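Local coordinates for protein, Family 18 Chitinase (Crocus vernus, PDB 3SIM), which probably binds chitin and hydrolyses its glycosidic bonds, as a plant glycoside hydrolase of family 18, at residues 1-6 against 264-269. Sequence-based numbering, arbitrary orientation.
Sequences TLFVEY and RYEEEA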
loop_
_atom_site.group_PDB
_atom_site.type_symbol
_atom_site.label_atom_id
_atom_site.label_comp_id
_atom_site.label_asym_id
_atom_site.label_seq_id
_atom_site.Cartn_x
_atom_site.Cartn_y
_atom_site.Cartn_z
ATOM N N THR A 1 -15.800 4.008 7.355
ATOM C CA THR A 1 -14.552 4.731 7.155
ATOM C C THR A 1 -13.256 3.857 7.173
ATOM O O THR A 1 -13.117 3.014 8.001
ATOM C CB THR A 1 -14.420 5.951 8.120
ATOM O OG1 THR A 1 -14.511 5.552 9.469
ATOM C CG2 THR A 1 -15.461 6.981 7.858
ATOM N N LEU A 2 -12.390 4.127 6.235
ATOM C CA LEU A 2 -11.111 3.478 6.034
ATOM C C LEU A 2 -9.980 4.478 6.038
ATOM O O LEU A 2 -9.981 5.428 5.309
ATOM C CB LEU A 2 -11.077 2.818 4.694
ATOM C CG LEU A 2 -10.376 1.558 4.240
ATOM C CD1 LEU A 2 -10.012 1.659 2.908
ATOM C CD2 LEU A 2 -9.370 0.884 5.104
ATOM N N PHE A 3 -8.989 4.187 6.852
ATOM C CA PHE A 3 -7.725 4.883 6.874
ATOM C C PHE A 3 -6.562 3.902 6.817
ATOM O O PHE A 3 -6.478 3.029 7.614
ATOM C CB PHE A 3 -7.640 5.785 8.105
ATOM C CG PHE A 3 -6.364 6.575 8.219
ATOM C CD1 PHE A 3 -5.387 6.214 9.119
ATOM C CD2 PHE A 3 -6.177 7.709 7.479
ATOM C CE1 PHE A 3 -4.246 6.911 9.225
ATOM C CE2 PHE A 3 -5.063 8.410 7.559
ATOM C CZ PHE A 3 -4.075 8.028 8.426
ATOM N N VAL A 4 -5.684 4.105 5.865
ATOM C CA VAL A 4 -4.527 3.292 5.580
ATOM C C VAL A 4 -3.188 4.033 5.858
ATOM O O VAL A 4 -2.918 5.044 5.321
ATOM C CB VAL A 4 -4.566 2.806 4.147
ATOM C CG1 VAL A 4 -3.488 1.870 3.899
ATOM C CG2 VAL A 4 -5.870 2.201 3.799
ATOM N N GLU A 5 -2.400 3.459 6.739
ATOM C CA GLU A 5 -1.089 3.930 7.153
ATOM C C GLU A 5 0.088 3.038 6.743
ATOM O O GLU A 5 0.295 2.021 7.317
ATOM C CB GLU A 5 -1.064 4.160 8.666
ATOM C CG GLU A 5 0.153 4.811 9.238
ATOM C CD GLU A 5 0.196 6.384 9.088
ATOM O OE1 GLU A 5 -0.703 6.967 8.564
ATOM O OE2 GLU A 5 1.131 7.009 9.488
ATOM N N TYR A 6 0.861 3.447 5.747
ATOM C CA TYR A 6 2.098 2.732 5.419
ATOM C C TYR A 6 3.174 2.871 6.559
ATOM O O TYR A 6 3.257 3.885 7.133
ATOM C CB TYR A 6 2.636 3.073 4.033
ATOM C CG TYR A 6 1.780 2.543 2.895
ATOM C CD1 TYR A 6 2.124 1.429 2.186
ATOM C CD2 TYR A 6 0.568 3.101 2.619
ATOM C CE1 TYR A 6 1.301 0.965 1.161
ATOM C CE2 TYR A 6 -0.244 2.646 1.653
ATOM C CZ TYR A 6 0.105 1.582 0.915
ATOM O OH TYR A 6 -0.723 1.164 -0.046
ATOM N N ARG A 264 0.838 14.903 13.109
ATOM C CA ARG A 264 -0.243 15.850 13.056
ATOM C C ARG A 264 -1.222 15.533 11.897
ATOM O O ARG A 264 -2.382 15.579 12.057
ATOM C CB ARG A 264 0.238 17.290 13.054
ATOM C CG ARG A 264 0.502 17.906 11.794
ATOM C CD ARG A 264 0.130 19.374 11.808
ATOM N NE ARG A 264 1.058 20.170 12.567
ATOM C CZ ARG A 264 0.731 21.173 13.369
ATOM N NH1 ARG A 264 -0.492 21.556 13.525
ATOM N NH2 ARG A 264 1.671 21.769 13.993
ATOM N N TYR A 265 -0.678 15.146 10.773
ATOM C CA TYR A 265 -1.463 14.804 9.615
ATOM C C TYR A 265 -2.349 13.543 9.771
ATOM O O TYR A 265 -3.439 13.540 9.429
ATOM C CB TYR A 265 -0.678 14.967 8.314
ATOM C CG TYR A 265 -0.084 16.402 8.149
ATOM C CD1 TYR A 265 -0.906 17.529 8.044
ATOM C CD2 TYR A 265 1.283 16.613 8.119
ATOM C CE1 TYR A 265 -0.370 18.791 7.901
ATOM C CE2 TYR A 265 1.812 17.874 7.958
ATOM C CZ TYR A 265 1.007 18.952 7.866
ATOM O OH TYR A 265 1.608 20.149 7.721
ATOM N N GLU A 266 -1.792 12.503 10.382
ATOM C CA GLU A 266 -2.567 11.309 10.698
ATOM C C GLU A 266 -3.781 11.665 11.561
ATOM O O GLU A 266 -4.890 11.190 11.315
ATOM C CB GLU A 266 -1.695 10.277 11.416
ATOM C CG GLU A 266 -0.833 9.440 10.485
ATOM C CD GLU A 266 0.480 10.116 10.141
ATOM O OE1 GLU A 266 1.308 9.492 9.446
ATOM O OE2 GLU A 266 0.683 11.272 10.567
ATOM N N GLU A 267 -3.556 12.514 12.557
ATOM C CA GLU A 267 -4.616 12.942 13.462
ATOM C C GLU A 267 -5.653 13.814 12.758
ATOM O O GLU A 267 -6.843 13.734 13.059
ATOM C CB GLU A 267 -4.026 13.691 14.658
ATOM C CG GLU A 267 -5.030 13.988 15.760
ATOM C CD GLU A 267 -4.416 14.753 16.916
ATOM N N GLU A 268 -5.201 14.646 11.824
ATOM C CA GLU A 268 -6.099 15.532 11.131
ATOM C C GLU A 268 -7.040 14.793 10.169
ATOM O O GLU A 268 -8.178 15.061 10.086
ATOM C CB GLU A 268 -5.350 16.665 10.422
ATOM C CG GLU A 268 -6.240 17.656 9.638
ATOM C CD GLU A 268 -5.541 18.944 9.067
ATOM O OE1 GLU A 268 -6.201 19.916 8.780
ATOM O OE2 GLU A 268 -4.361 18.952 8.872
ATOM N N ALA A 269 -6.465 13.896 9.425
ATOM C CA ALA A 269 -7.157 13.093 8.445
ATOM C C ALA A 269 -8.195 12.097 8.987
ATOM O O ALA A 269 -9.238 11.991 8.469
ATOM C CB ALA A 269 -6.192 12.438 7.591
#
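The seam of a TIM barrel is packed here, where the first strand meets the last helix: Phe3 and Glu5, on the outer side of the strand, meet Glu266 and Ala269 of the C-terminal helix. Strand 2-6 and helix 264-269 run antiparallel, with 168° between their directions and 10.5 Å between their axes, the layout of a barrel strand and the helix laid on its outside. The Phe3 ring is carried toward the helix by CG standing anti to the backbone N (chi1 -179°). Its CZ then lies 4.1 Å from Glu266 CG, which comes in at the ring edge, near the ring plane, while CE2 is 4.2 Å from Ala269 CB. Glu5 reaches across with a chain bent at chi2; the side chains of Glu5 and Glu266 cross at about a right angle, with their carboxylate planes 59° apart. Glu5 OE2 is 2.5 Å from Glu266 OE1, a separation so short that one of the two acids probably holds a proton; Glu5 OE1 rests 3.1 Å from Glu266 CG. Glu266 OE1 is hydrogen-bonded to Ser258 OG, and both acids touch Val252 in a buried setting, which would probably favour the neutral form of one of them. With an alanine here instead of Glu5, Glu266 OE1 would probably keep Ser258 but lose its carboxylate neighbour, and the space against Glu266 CG would be left unfilled. On its flanks strand 2-7 pairs in parallel with strands 28-37 and 250-253, so the final helix covers the seam between first and last strands, as expected of a closed (beta/alpha)8 barrel.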